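Local coordinates for manganese-dependent inorganic pyrophosphatase (Methanocaldococcus jannaschii, PDB 2EB0), which hydrolyses inorganic diphosphate to two phosphates with the help of two manganese ions in each subunit, at residues I62-H67 and Q72-L77; H88-L93 and K204-N209; Y102-P105 and T111-A114; K211-G216 and P299-A304; E238-N243 and D247-L252. One frame throughout, in Å; residues are numbered along the deposited sequence.

Contact 1 (I62-H67 and Q72-L77); sequences IILVDH and QSFDDL. With MN (manganese (II) ion), chain F; MN (manganese (II) ion), chain E.
Ser73 is the polar link to His67, and the residues before and after it pack on the same segment, 62-67. Gln72 comes first: its side chain lies near His67 CB. The hydroxyl of Ser73 then meets the imidazole at its edge, close to the ring plane. OG and His67 NE2 are 3.0 Å apart and the bond is nearly straight, at 168°. Either atom could be the donor. The other ring nitrogen gives a second bond: His67 ND1 donates to Val65 O at 3.0 Å. Val65 O lies in the ring plane, but ND1 stands well above the carbonyl plane, off its lone pairs. Bonds at both nitrogens fix the rotation of the ring. Strand 61-65 is an inner strand of the parallel sheet of the DHH domain, and its C-terminal end leads straight into the metal site. There Asp66 bridges the two manganese ions, OD1 to one at 2.2 Å and OD2 to the other at 2.3 Å. His7 and Asp11 complete the protein ligands of the first ion, and Asp13, His88 and Asp147 those of the second. Phe74 follows Ser73 and turns to apolar packing. Its CZ lies 3.5 Å from Ile62 CD1, while Leu64 CD2 comes up at the ring edge. A type I turn from Phe74 to Leu77 brings the chain back. Leu77 and Leu64 then meet tip to tip, CD1 to CD1, at 4.0 Å.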
# COMPACT_ATOMS: atom_id res chain seq x y z
N ILE B 62 -13.36 -3.80 9.51
CA ILE B 62 -13.38 -2.76 8.50
C ILE B 62 -12.65 -3.00 7.19
O ILE B 62 -11.56 -3.58 7.15
CB ILE B 62 -12.84 -1.45 9.10
CG1 ILE B 62 -13.64 -1.07 10.35
CG2 ILE B 62 -12.88 -0.35 8.06
CD1 ILE B 62 -15.09 -0.68 10.08
N ILE B 63 -13.28 -2.55 6.12
CA ILE B 63 -12.72 -2.61 4.78
C ILE B 63 -12.86 -1.17 4.29
O ILE B 63 -13.98 -0.68 4.07
CB ILE B 63 -13.52 -3.53 3.84
CG1 ILE B 63 -13.24 -4.99 4.19
CG2 ILE B 63 -13.13 -3.25 2.41
CD1 ILE B 63 -13.96 -5.99 3.32
N LEU B 64 -11.73 -0.49 4.14
CA LEU B 64 -11.73 0.89 3.70
C LEU B 64 -11.64 1.00 2.19
O LEU B 64 -10.90 0.26 1.55
CB LEU B 64 -10.55 1.63 4.32
CG LEU B 64 -10.48 1.62 5.85
CD1 LEU B 64 -9.20 2.32 6.30
CD2 LEU B 64 -11.71 2.30 6.43
N VAL B 65 -12.42 1.92 1.63
CA VAL B 65 -12.39 2.19 0.20
C VAL B 65 -12.21 3.67 0.00
O VAL B 65 -12.68 4.48 0.80
CB VAL B 65 -13.70 1.79 -0.53
CG1 VAL B 65 -13.81 0.29 -0.64
CG2 VAL B 65 -14.91 2.39 0.19
N ASP B 66 -11.46 4.03 -1.04
CA ASP B 66 -11.27 5.41 -1.40
C ASP B 66 -10.46 6.29 -0.46
O ASP B 66 -10.56 7.51 -0.53
CB ASP B 66 -12.63 6.07 -1.60
CG ASP B 66 -12.57 7.21 -2.57
OD1 ASP B 66 -13.44 8.10 -2.48
OD2 ASP B 66 -11.66 7.21 -3.43
N HIS B 67 -9.69 5.68 0.44
CA HIS B 67 -8.86 6.46 1.34
C HIS B 67 -7.90 5.58 2.12
O HIS B 67 -8.15 4.39 2.35
CB HIS B 67 -9.72 7.32 2.28
CG HIS B 67 -10.37 6.57 3.41
ND1 HIS B 67 -11.38 5.66 3.21
CD2 HIS B 67 -10.18 6.64 4.75
CE1 HIS B 67 -11.79 5.20 4.38
NE2 HIS B 67 -11.08 5.78 5.33
N GLN B 72 -8.88 10.88 7.81
CA GLN B 72 -10.03 10.88 6.90
C GLN B 72 -10.92 9.66 7.16
O GLN B 72 -11.95 9.47 6.51
CB GLN B 72 -9.56 10.84 5.44
CG GLN B 72 -8.61 11.95 5.06
CD GLN B 72 -7.96 11.72 3.71
OE1 GLN B 72 -6.97 12.37 3.36
NE2 GLN B 72 -8.51 10.78 2.93
N SER B 73 -10.51 8.84 8.13
CA SER B 73 -11.23 7.61 8.47
C SER B 73 -11.76 7.70 9.90
O SER B 73 -11.82 8.79 10.47
CB SER B 73 -10.28 6.42 8.31
OG SER B 73 -10.97 5.19 8.24
N PHE B 74 -12.14 6.56 10.48
CA PHE B 74 -12.65 6.53 11.85
C PHE B 74 -11.62 7.13 12.79
O PHE B 74 -10.42 6.91 12.62
CB PHE B 74 -12.90 5.10 12.34
CG PHE B 74 -13.89 4.32 11.55
CD1 PHE B 74 -13.51 3.65 10.39
CD2 PHE B 74 -15.20 4.19 11.99
CE1 PHE B 74 -14.41 2.85 9.69
CE2 PHE B 74 -16.12 3.40 11.30
CZ PHE B 74 -15.72 2.73 10.15
N ASP B 75 -12.09 7.86 13.80
CA ASP B 75 -11.19 8.46 14.78
C ASP B 75 -10.53 7.33 15.57
O ASP B 75 -9.42 7.48 16.07
CB ASP B 75 -11.96 9.36 15.73
CG ASP B 75 -12.74 10.44 15.01
OD1 ASP B 75 -12.12 11.26 14.30
OD2 ASP B 75 -13.98 10.46 15.15
N ASP B 76 -11.23 6.21 15.67
CA ASP B 76 -10.76 5.05 16.39
C ASP B 76 -10.55 3.85 15.47
O ASP B 76 -10.89 2.72 15.82
CB ASP B 76 -11.78 4.66 17.47
CG ASP B 76 -13.17 4.38 16.89
OD1 ASP B 76 -14.03 3.86 17.63
OD2 ASP B 76 -13.41 4.68 15.70
N LEU B 77 -9.98 4.11 14.29
CA LEU B 77 -9.73 3.04 13.32
C LEU B 77 -8.99 1.90 14.00
O LEU B 77 -9.34 0.73 13.84
CB LEU B 77 -8.86 3.57 12.17
CG LEU B 77 -9.07 3.01 10.76
CD1 LEU B 77 -7.84 3.34 9.92
CD2 LEU B 77 -9.32 1.51 10.78
MN MN F . -13.18 10.24 -2.53
MN MN E . -12.09 8.54 -5.25

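Contact 2 (H88-L93 and K204-N209); sequences HHKVGL and KNFDFN. With MN (manganese (II) ion), chain E.
Lys90 makes the apolar part of this contact with its aliphatic chain, which reaches two phenylalanines of strand 204-208. Its CE lies 4.2 Å from Phe206 CD2, the two side chains crossing at a slant. The same CE approaches the edge of the Phe208 ring, 4.4 Å from CE1. A bend at the last torsion (chi4 69°) turns the ammonium group toward the bridging water.

The polar link is this water: Lys90 NZ donates to it at 2.9 Å, and it is 3.0 Å from Asp207 O. The water also lies at the edge of the Phe206 ring, in its plane. Glu69 and Glu302 are distant, weak ionic partners of the ammonium group.

Two ionisable groups approach without bonding: His89 NE2 and Lys204 NZ are 4.4 Å apart. His89 ND1 is hydrogen-bonded to Asp87, which orients the ring. Metal binding belongs to His88, whose NE2 holds a manganese ion at 2.3 Å.

The backbone N of Val91 is hydrogen-bonded to Thr95 OG1 of the second subunit. The contact joins the DHH and DHHA2 domains across the active-site cleft, the two-domain plan of family II pyrophosphatases, with the manganese site on the DHH side.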
# COMPACT_ATOMS: atom_id res chain seq x y z
N HIS B 88 -7.20 4.45 -4.49
CA HIS B 88 -6.49 4.99 -5.62
C HIS B 88 -5.76 6.27 -5.20
O HIS B 88 -5.45 7.14 -6.01
CB HIS B 88 -7.42 5.24 -6.82
CG HIS B 88 -8.41 6.34 -6.62
ND1 HIS B 88 -8.54 7.39 -7.50
CD2 HIS B 88 -9.37 6.52 -5.68
CE1 HIS B 88 -9.54 8.17 -7.12
NE2 HIS B 88 -10.06 7.66 -6.01
N HIS B 89 -5.51 6.38 -3.90
CA HIS B 89 -4.78 7.53 -3.37
C HIS B 89 -3.42 7.01 -2.95
O HIS B 89 -3.15 5.81 -3.05
CB HIS B 89 -5.49 8.12 -2.15
CG HIS B 89 -6.84 8.70 -2.45
ND1 HIS B 89 -7.97 7.92 -2.57
CD2 HIS B 89 -7.23 9.97 -2.70
CE1 HIS B 89 -9.00 8.69 -2.87
NE2 HIS B 89 -8.58 9.94 -2.96
N LYS B 90 -2.56 7.91 -2.49
CA LYS B 90 -1.23 7.55 -2.02
C LYS B 90 -1.41 6.70 -0.76
O LYS B 90 -2.47 6.71 -0.15
CB LYS B 90 -0.46 8.82 -1.64
CG LYS B 90 -1.02 9.51 -0.40
CD LYS B 90 -0.53 10.95 -0.31
CE LYS B 90 -0.91 11.59 1.02
NZ LYS B 90 -0.16 11.00 2.16
N VAL B 91 -0.37 5.97 -0.36
CA VAL B 91 -0.47 5.18 0.85
C VAL B 91 -0.24 6.13 2.03
O VAL B 91 0.78 6.83 2.09
CB VAL B 91 0.60 4.07 0.91
CG1 VAL B 91 0.50 3.35 2.25
CG2 VAL B 91 0.38 3.08 -0.24
N GLY B 92 -1.20 6.19 2.94
CA GLY B 92 -1.07 7.07 4.09
C GLY B 92 -1.32 6.36 5.40
O GLY B 92 -1.28 6.99 6.46
N LEU B 93 -1.57 5.05 5.35
CA LEU B 93 -1.83 4.27 6.55
C LEU B 93 -0.88 3.10 6.69
O LEU B 93 -0.72 2.32 5.76
CB LEU B 93 -3.25 3.69 6.54
CG LEU B 93 -4.48 4.53 6.87
CD1 LEU B 93 -5.72 3.63 6.86
CD2 LEU B 93 -4.33 5.17 8.25
N LYS B 204 -10.49 17.67 3.11
CA LYS B 204 -9.68 16.51 3.49
C LYS B 204 -8.56 16.95 4.42
O LYS B 204 -7.95 18.00 4.22
CB LYS B 204 -9.08 15.85 2.24
CG LYS B 204 -10.04 15.02 1.44
CD LYS B 204 -9.74 13.53 1.61
CE LYS B 204 -10.74 12.66 0.86
NZ LYS B 204 -10.76 12.94 -0.59
N ASN B 205 -8.30 16.15 5.44
CA ASN B 205 -7.24 16.45 6.40
C ASN B 205 -6.08 15.49 6.19
O ASN B 205 -6.30 14.33 5.86
CB ASN B 205 -7.77 16.33 7.82
CG ASN B 205 -8.78 17.39 8.14
OD1 ASN B 205 -8.58 18.57 7.83
ND2 ASN B 205 -9.89 17.00 8.76
N PHE B 206 -4.85 15.98 6.36
CA PHE B 206 -3.66 15.14 6.18
C PHE B 206 -2.62 15.35 7.26
O PHE B 206 -2.67 16.33 8.01
CB PHE B 206 -2.94 15.44 4.85
CG PHE B 206 -3.80 15.31 3.63
CD1 PHE B 206 -4.73 16.30 3.31
CD2 PHE B 206 -3.66 14.21 2.79
CE1 PHE B 206 -5.52 16.19 2.17
CE2 PHE B 206 -4.44 14.09 1.64
CZ PHE B 206 -5.37 15.08 1.33
N ASP B 207 -1.67 14.42 7.31
CA ASP B 207 -0.56 14.52 8.23
C ASP B 207 0.67 14.52 7.33
O ASP B 207 1.01 13.49 6.74
CB ASP B 207 -0.50 13.32 9.18
CG ASP B 207 0.64 13.43 10.17
OD1 ASP B 207 0.97 12.41 10.83
OD2 ASP B 207 1.21 14.53 10.31
N PHE B 208 1.31 15.67 7.21
CA PHE B 208 2.51 15.78 6.38
C PHE B 208 3.74 15.95 7.25
O PHE B 208 4.03 17.06 7.71
CB PHE B 208 2.42 16.97 5.42
CG PHE B 208 1.38 16.84 4.35
CD1 PHE B 208 0.88 15.59 3.98
CD2 PHE B 208 0.92 17.96 3.68
CE1 PHE B 208 -0.06 15.47 2.96
CE2 PHE B 208 -0.02 17.85 2.65
CZ PHE B 208 -0.51 16.61 2.30
N ASN B 209 4.47 14.86 7.46
CA ASN B 209 5.68 14.91 8.27
C ASN B 209 5.39 15.59 9.61
O ASN B 209 6.04 16.56 10.00
CB ASN B 209 6.76 15.69 7.49
CG ASN B 209 8.15 15.48 8.03
OD1 ASN B 209 8.48 14.41 8.53
ND2 ASN B 209 8.98 16.50 7.91
MN MN E . -12.09 8.54 -5.25
O HOH W 1 -0.72 12.45 4.56

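Contact 3 (Y102-P105 and T111-A114); sequences YAKP and TVIA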
# COMPACT_ATOMS: atom_id res chain seq x y z
N TYR B 102 -5.10 -3.11 -2.02
CA TYR B 102 -5.11 -2.99 -3.47
C TYR B 102 -5.44 -1.57 -3.92
O TYR B 102 -6.57 -1.10 -3.77
CB TYR B 102 -6.12 -3.98 -4.07
CG TYR B 102 -6.10 -4.02 -5.58
CD1 TYR B 102 -4.89 -4.05 -6.29
CD2 TYR B 102 -7.28 -4.04 -6.32
CE1 TYR B 102 -4.87 -4.09 -7.68
CE2 TYR B 102 -7.27 -4.09 -7.71
CZ TYR B 102 -6.06 -4.11 -8.38
OH TYR B 102 -6.05 -4.13 -9.76
N ALA B 103 -4.43 -0.89 -4.45
CA ALA B 103 -4.60 0.47 -4.95
C ALA B 103 -3.92 0.68 -6.31
O ALA B 103 -2.79 0.26 -6.53
CB ALA B 103 -4.06 1.49 -3.92
N LYS B 104 -4.64 1.30 -7.24
CA LYS B 104 -4.10 1.58 -8.57
C LYS B 104 -4.21 3.08 -8.77
O LYS B 104 -5.22 3.69 -8.41
CB LYS B 104 -4.90 0.87 -9.66
CG LYS B 104 -4.81 -0.65 -9.62
CD LYS B 104 -5.70 -1.33 -10.67
CE LYS B 104 -4.97 -1.59 -11.99
NZ LYS B 104 -4.76 -0.38 -12.83
N PRO B 105 -3.18 3.70 -9.35
CA PRO B 105 -3.29 5.15 -9.55
C PRO B 105 -4.19 5.52 -10.74
O PRO B 105 -3.72 6.06 -11.74
CB PRO B 105 -1.84 5.59 -9.73
CG PRO B 105 -1.20 4.40 -10.41
CD PRO B 105 -1.83 3.20 -9.69
N THR B 111 -13.27 2.55 -10.67
CA THR B 111 -12.55 2.00 -11.81
C THR B 111 -11.84 0.71 -11.42
O THR B 111 -11.90 -0.28 -12.14
CB THR B 111 -11.50 3.00 -12.34
OG1 THR B 111 -12.15 4.20 -12.75
CG2 THR B 111 -10.74 2.43 -13.54
N VAL B 112 -11.16 0.73 -10.28
CA VAL B 112 -10.44 -0.44 -9.78
C VAL B 112 -11.38 -1.63 -9.60
O VAL B 112 -11.06 -2.76 -9.99
CB VAL B 112 -9.80 -0.16 -8.41
CG1 VAL B 112 -9.06 -1.40 -7.93
CG2 VAL B 112 -8.87 1.02 -8.51
N ILE B 113 -12.52 -1.38 -8.98
CA ILE B 113 -13.50 -2.43 -8.72
C ILE B 113 -14.09 -2.99 -10.01
O ILE B 113 -14.26 -4.21 -10.14
CB ILE B 113 -14.64 -1.89 -7.82
CG1 ILE B 113 -14.06 -1.50 -6.46
CG2 ILE B 113 -15.73 -2.94 -7.66
CD1 ILE B 113 -15.07 -0.87 -5.52
N ALA B 114 -14.40 -2.10 -10.95
CA ALA B 114 -14.98 -2.50 -12.22
C ALA B 114 -14.01 -3.34 -13.04
O ALA B 114 -14.41 -4.31 -13.70
CB ALA B 114 -15.41 -1.26 -13.01
O HOH W 2 -8.45 -3.60 -10.79
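The Tyr102 ring is approached obliquely by Val112 and has a water in its plane at the edge. Val112 CG1 lies 3.2 Å from Tyr102 CE2 and 3.6 Å from Tyr102 CD2, a tight fit of methyl against ring carbons. The ring and the valine run alongside each other, pointing opposite ways. Tyr102 carries its CG anti to the backbone N (chi1 -174°), which directs the ring toward the helix. The water accepts from Tyr102 OH at 2.7 Å and donates to Val112 O at 2.9 Å. The water thus ties the phenol to the backbone carbonyl of the same valine whose CG1 packs on the ring.

Strand 100-103 is the edge strand of the parallel sheet within this subunit, and helix 109-118 of the alpha/beta DHH domain follows it after a short loop. In the dimer, Tyr102 and Ala103 form an antiparallel ladder with the second subunit, so the sheet continues across the interface. The Tyr102 rings of the two subunits also meet there.

The other branch of the valine serves the loop after the strand. Val112 CG2 lies 4.1 Å from Lys104 CB, a looser touch. Glu115 is a weak, long ionic partner of Lys104.

Contact 4 (K211-G216 and P299-A304); sequences KKVGIG and PPLERA
Leu301 packs against Val213 and Ile215, joining helix 293-306 to strand 211-220 in the DHHA2 domain. This is helix-on-sheet packing of an alpha/beta fold, with the helix lying over the five-stranded mixed sheet. The area buried between the two segments is small, 78 Å², and one leucine supplies the whole helix side of it.

The closer touch is at Ile215. Its CD1 and Leu301 CD2 meet tip to tip at 4.0 Å. Leu301 has its CG anti to the backbone N (chi1 -155°), and this carries the methyls out toward the strand. Phe208 of the edge strand and Phe276 add to the apolar surroundings of the leucine.

The touch on Val213 is looser: its CG1 is 4.3 Å from the same Leu301 CD2, so a single methyl spans two residues on one face of the strand. Gly214 lies between them in sequence and is bonded through its backbone to Leu248 and Val250 of the neighbouring strand 248-255. The backbones stay well apart: even Val213 and Glu302, the nearest pair, have CA atoms 9.2 Å from each other.

The outer side is polar. Lys211 and Lys212 are partly exposed at the start of the strand, and Lys212 makes a cation-pi contact with Tyr246. Arg303 is partly exposed on the helix, where Glu97 of the second subunit is a weak, long ionic partner. The guanidinium group of Arg303 folds back over its own helix, with Pro299 O 3.3 Å above the guanidinium plane and over its centre.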
# COMPACT_ATOMS: atom_id res chain seq x y z
N LYS B 211 2.95 17.48 10.42
CA LYS B 211 2.14 18.69 10.32
C LYS B 211 0.70 18.45 9.87
O LYS B 211 0.43 17.67 8.96
CB LYS B 211 2.79 19.70 9.38
CG LYS B 211 4.21 20.09 9.76
CD LYS B 211 4.25 20.79 11.11
CE LYS B 211 5.65 21.30 11.41
NZ LYS B 211 6.07 22.31 10.40
N LYS B 212 -0.23 19.14 10.53
CA LYS B 212 -1.64 19.02 10.22
C LYS B 212 -1.96 19.95 9.05
O LYS B 212 -1.90 21.17 9.19
CB LYS B 212 -2.48 19.39 11.44
CG LYS B 212 -3.98 19.30 11.25
CD LYS B 212 -4.71 19.67 12.55
CE LYS B 212 -6.22 19.67 12.38
NZ LYS B 212 -6.76 18.32 12.07
N VAL B 213 -2.28 19.37 7.90
CA VAL B 213 -2.63 20.17 6.73
C VAL B 213 -4.01 19.79 6.24
O VAL B 213 -4.42 18.62 6.30
CB VAL B 213 -1.62 19.99 5.58
CG1 VAL B 213 -2.02 20.87 4.39
CG2 VAL B 213 -0.22 20.37 6.05
N GLY B 214 -4.75 20.80 5.78
CA GLY B 214 -6.08 20.57 5.27
C GLY B 214 -6.16 21.08 3.85
O GLY B 214 -5.59 22.13 3.52
N ILE B 215 -6.85 20.34 2.99
CA ILE B 215 -7.01 20.75 1.60
C ILE B 215 -8.46 20.55 1.21
O ILE B 215 -8.92 19.42 1.05
CB ILE B 215 -6.10 19.93 0.67
CG1 ILE B 215 -4.66 19.95 1.18
CG2 ILE B 215 -6.14 20.51 -0.74
CD1 ILE B 215 -3.70 19.09 0.38
N GLY B 216 -9.17 21.66 1.07
CA GLY B 216 -10.57 21.61 0.69
C GLY B 216 -10.69 21.93 -0.78
O GLY B 216 -9.73 22.39 -1.39
N PRO B 299 1.08 15.76 -3.70
CA PRO B 299 2.46 15.36 -3.95
C PRO B 299 3.54 16.42 -3.71
O PRO B 299 4.49 16.18 -2.96
CB PRO B 299 2.43 14.87 -5.40
CG PRO B 299 1.04 14.33 -5.52
CD PRO B 299 0.22 15.41 -4.84
N PRO B 300 3.42 17.60 -4.35
CA PRO B 300 4.43 18.65 -4.16
C PRO B 300 4.40 19.25 -2.76
O PRO B 300 5.43 19.66 -2.24
CB PRO B 300 4.06 19.67 -5.23
CG PRO B 300 2.58 19.57 -5.26
CD PRO B 300 2.35 18.07 -5.24
N LEU B 301 3.22 19.28 -2.17
CA LEU B 301 3.04 19.83 -0.84
C LEU B 301 3.61 18.90 0.24
O LEU B 301 4.36 19.35 1.11
CB LEU B 301 1.56 20.11 -0.59
CG LEU B 301 1.20 21.18 0.44
CD1 LEU B 301 1.82 22.53 0.04
CD2 LEU B 301 -0.33 21.30 0.51
N GLU B 302 3.27 17.61 0.19
CA GLU B 302 3.82 16.71 1.20
C GLU B 302 5.32 16.51 0.98
O GLU B 302 6.05 16.24 1.93
CB GLU B 302 3.14 15.34 1.18
CG GLU B 302 3.84 14.34 2.08
CD GLU B 302 3.08 13.04 2.25
OE1 GLU B 302 2.54 12.53 1.24
OE2 GLU B 302 3.02 12.53 3.39
N ARG B 303 5.78 16.64 -0.26
CA ARG B 303 7.20 16.50 -0.52
C ARG B 303 7.93 17.69 0.06
O ARG B 303 9.02 17.55 0.59
CB ARG B 303 7.48 16.39 -2.02
CG ARG B 303 7.44 14.96 -2.55
CD ARG B 303 8.21 14.84 -3.85
NE ARG B 303 7.61 15.62 -4.92
CZ ARG B 303 6.50 15.27 -5.56
NH1 ARG B 303 5.87 14.15 -5.24
NH2 ARG B 303 6.01 16.06 -6.52
N ALA B 304 7.32 18.87 -0.05
CA ALA B 304 7.93 20.07 0.50
C ALA B 304 8.05 19.95 2.02
O ALA B 304 9.09 20.24 2.59
CB ALA B 304 7.09 21.30 0.14

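Contact 5 (E238-N243 and D247-L252); sequences EEKLKN and DLIVFL
Helix 238-243 and strand 248-252 run roughly antiparallel, at 152°, with their axes 8.8 Å apart at closest approach. Leu241 and Ile249 lie at the centre, and their CA atoms are 6.8 Å apart.

Ile249 points from the strand toward the helix. Its CD1 reaches the helix backbone, 3.9 Å from Leu241 N. The same methyl touches the aliphatic part of Lys240, 4.0 Å from CG, and these two side chains cross at about a right angle. Lys240 stays extended until its last torsion, and its ammonium group forms a salt bridge with Glu244. Leu241 makes the return contact. Its CG is anti to the backbone N (chi1 177°), and CD1 lies over the strand backbone, 4.0 Å from Leu248 N. CD1 is also 4.2 Å from Ile249 CG1.

The polar chemistry stays on the helix. Lys242 NZ forms a salt bridge with Glu239 OE2 at 2.7 Å. NZ comes from the syn side but tilted 31° out of the carboxylate plane, a detail less certain because Glu239 is poorly ordered.

The pair is a helix and the strand that follows it, joined by a short loop in the DHHA2 domain. Strand 248-255 lies between strands 211-220 and 260-267 in the mixed sheet. Leu241 also touches Val266 of strand 260-267. Leu248, pointing away from helix 230-243, packs on Leu301 and Tyr305 of helix 293-306.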
# COMPACT_ATOMS: atom_id res chain seq x y z
N GLU B 238 -9.62 30.91 8.17
CA GLU B 238 -8.64 31.46 9.10
C GLU B 238 -8.99 31.01 10.50
O GLU B 238 -8.11 30.73 11.31
CB GLU B 238 -8.63 32.99 9.03
CG GLU B 238 -7.99 33.54 7.77
CD GLU B 238 -7.88 35.06 7.79
OE1 GLU B 238 -8.93 35.73 7.81
OE2 GLU B 238 -6.75 35.57 7.77
N GLU B 239 -10.29 30.94 10.77
CA GLU B 239 -10.81 30.51 12.06
C GLU B 239 -10.59 29.02 12.25
O GLU B 239 -10.19 28.57 13.32
CB GLU B 239 -12.31 30.82 12.16
CG GLU B 239 -12.64 32.29 12.30
CD GLU B 239 -12.21 32.85 13.65
OE1 GLU B 239 -12.37 34.07 13.86
OE2 GLU B 239 -11.72 32.07 14.49
N LYS B 240 -10.85 28.26 11.19
CA LYS B 240 -10.67 26.81 11.23
C LYS B 240 -9.21 26.48 11.49
O LYS B 240 -8.89 25.56 12.24
CB LYS B 240 -11.11 26.20 9.89
CG LYS B 240 -11.01 24.69 9.84
CD LYS B 240 -11.55 24.15 8.50
CE LYS B 240 -11.50 22.63 8.46
NZ LYS B 240 -12.36 22.03 9.52
N LEU B 241 -8.33 27.25 10.86
CA LEU B 241 -6.89 27.04 11.00
C LEU B 241 -6.40 27.05 12.45
O LEU B 241 -5.85 26.06 12.94
CB LEU B 241 -6.13 28.11 10.20
CG LEU B 241 -4.60 28.07 10.31
CD1 LEU B 241 -4.02 27.08 9.31
CD2 LEU B 241 -4.05 29.47 10.07
N LYS B 242 -6.60 28.17 13.15
CA LYS B 242 -6.15 28.29 14.53
C LYS B 242 -6.92 27.48 15.57
O LYS B 242 -6.34 27.01 16.55
CB LYS B 242 -6.13 29.77 14.94
CG LYS B 242 -7.45 30.49 14.81
CD LYS B 242 -7.29 31.96 15.15
CE LYS B 242 -8.62 32.70 15.10
NZ LYS B 242 -9.59 32.17 16.10
N ASN B 243 -8.22 27.29 15.36
CA ASN B 243 -9.02 26.54 16.32
C ASN B 243 -8.84 25.03 16.26
O ASN B 243 -9.01 24.34 17.26
CB ASN B 243 -10.50 26.88 16.17
CG ASN B 243 -10.78 28.35 16.38
OD1 ASN B 243 -10.09 29.01 17.15
ND2 ASN B 243 -11.81 28.86 15.72
N ASP B 247 -1.50 23.45 10.50
CA ASP B 247 -0.26 24.15 10.22
C ASP B 247 -0.48 24.90 8.91
O ASP B 247 0.10 25.97 8.69
CB ASP B 247 0.90 23.17 10.08
CG ASP B 247 2.21 23.86 9.79
OD1 ASP B 247 2.60 23.94 8.61
OD2 ASP B 247 2.85 24.34 10.76
N LEU B 248 -1.35 24.35 8.07
CA LEU B 248 -1.68 24.94 6.77
C LEU B 248 -3.00 24.46 6.17
O LEU B 248 -3.39 23.29 6.33
CB LEU B 248 -0.57 24.65 5.75
CG LEU B 248 -0.90 24.90 4.27
CD1 LEU B 248 -0.99 26.40 3.98
CD2 LEU B 248 0.16 24.25 3.40
N ILE B 249 -3.67 25.37 5.47
CA ILE B 249 -4.93 25.06 4.80
C ILE B 249 -4.93 25.67 3.40
O ILE B 249 -4.57 26.83 3.21
CB ILE B 249 -6.16 25.59 5.58
CG1 ILE B 249 -6.40 24.73 6.83
CG2 ILE B 249 -7.40 25.55 4.68
CD1 ILE B 249 -7.65 25.11 7.62
N VAL B 250 -5.33 24.85 2.43
CA VAL B 250 -5.41 25.24 1.03
C VAL B 250 -6.81 24.86 0.57
O VAL B 250 -7.26 23.73 0.79
CB VAL B 250 -4.38 24.47 0.17
CG1 VAL B 250 -4.58 24.79 -1.31
CG2 VAL B 250 -2.97 24.82 0.62
N PHE B 251 -7.52 25.81 -0.05
CA PHE B 251 -8.86 25.54 -0.55
C PHE B 251 -8.84 25.79 -2.04
O PHE B 251 -8.53 26.90 -2.50
CB PHE B 251 -9.88 26.46 0.09
CG PHE B 251 -11.29 26.01 -0.13
CD1 PHE B 251 -11.83 24.99 0.64
CD2 PHE B 251 -12.07 26.57 -1.14
CE1 PHE B 251 -13.13 24.53 0.42
CE2 PHE B 251 -13.37 26.13 -1.37
CZ PHE B 251 -13.90 25.10 -0.59
N LEU B 252 -9.19 24.76 -2.80
CA LEU B 252 -9.19 24.84 -4.25
C LEU B 252 -10.53 25.21 -4.87
O LEU B 252 -11.50 24.45 -4.77
CB LEU B 252 -8.73 23.50 -4.84
CG LEU B 252 -7.39 22.98 -4.32
CD1 LEU B 252 -7.17 21.56 -4.81
CD2 LEU B 252 -6.27 23.90 -4.74

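Overall arrangement
Contacts 1 and 3 belong to the parallel sheet of the DHH domain, while contacts 4 and 5 belong to the mixed sheet of the DHHA2 domain. Contact 2 joins the two domains. Contacts 1 and 2 share a manganese ion; Asp66 in contact 1 and His88 in contact 2 bind that ion beside the packing. Contact 3 is also buried and borders the second subunit; like contact 2, it has a water bridge, here beside valine packing. Contacts 4 and 5 hold neighbouring strands, linked by backbone bonds such as Lys212 O to Asp247 N. Their packing is aliphatic. Contact 4 is buried, contact 5 only partly. Contacts 3 and 5 lie farthest apart, about 31 Å between centres.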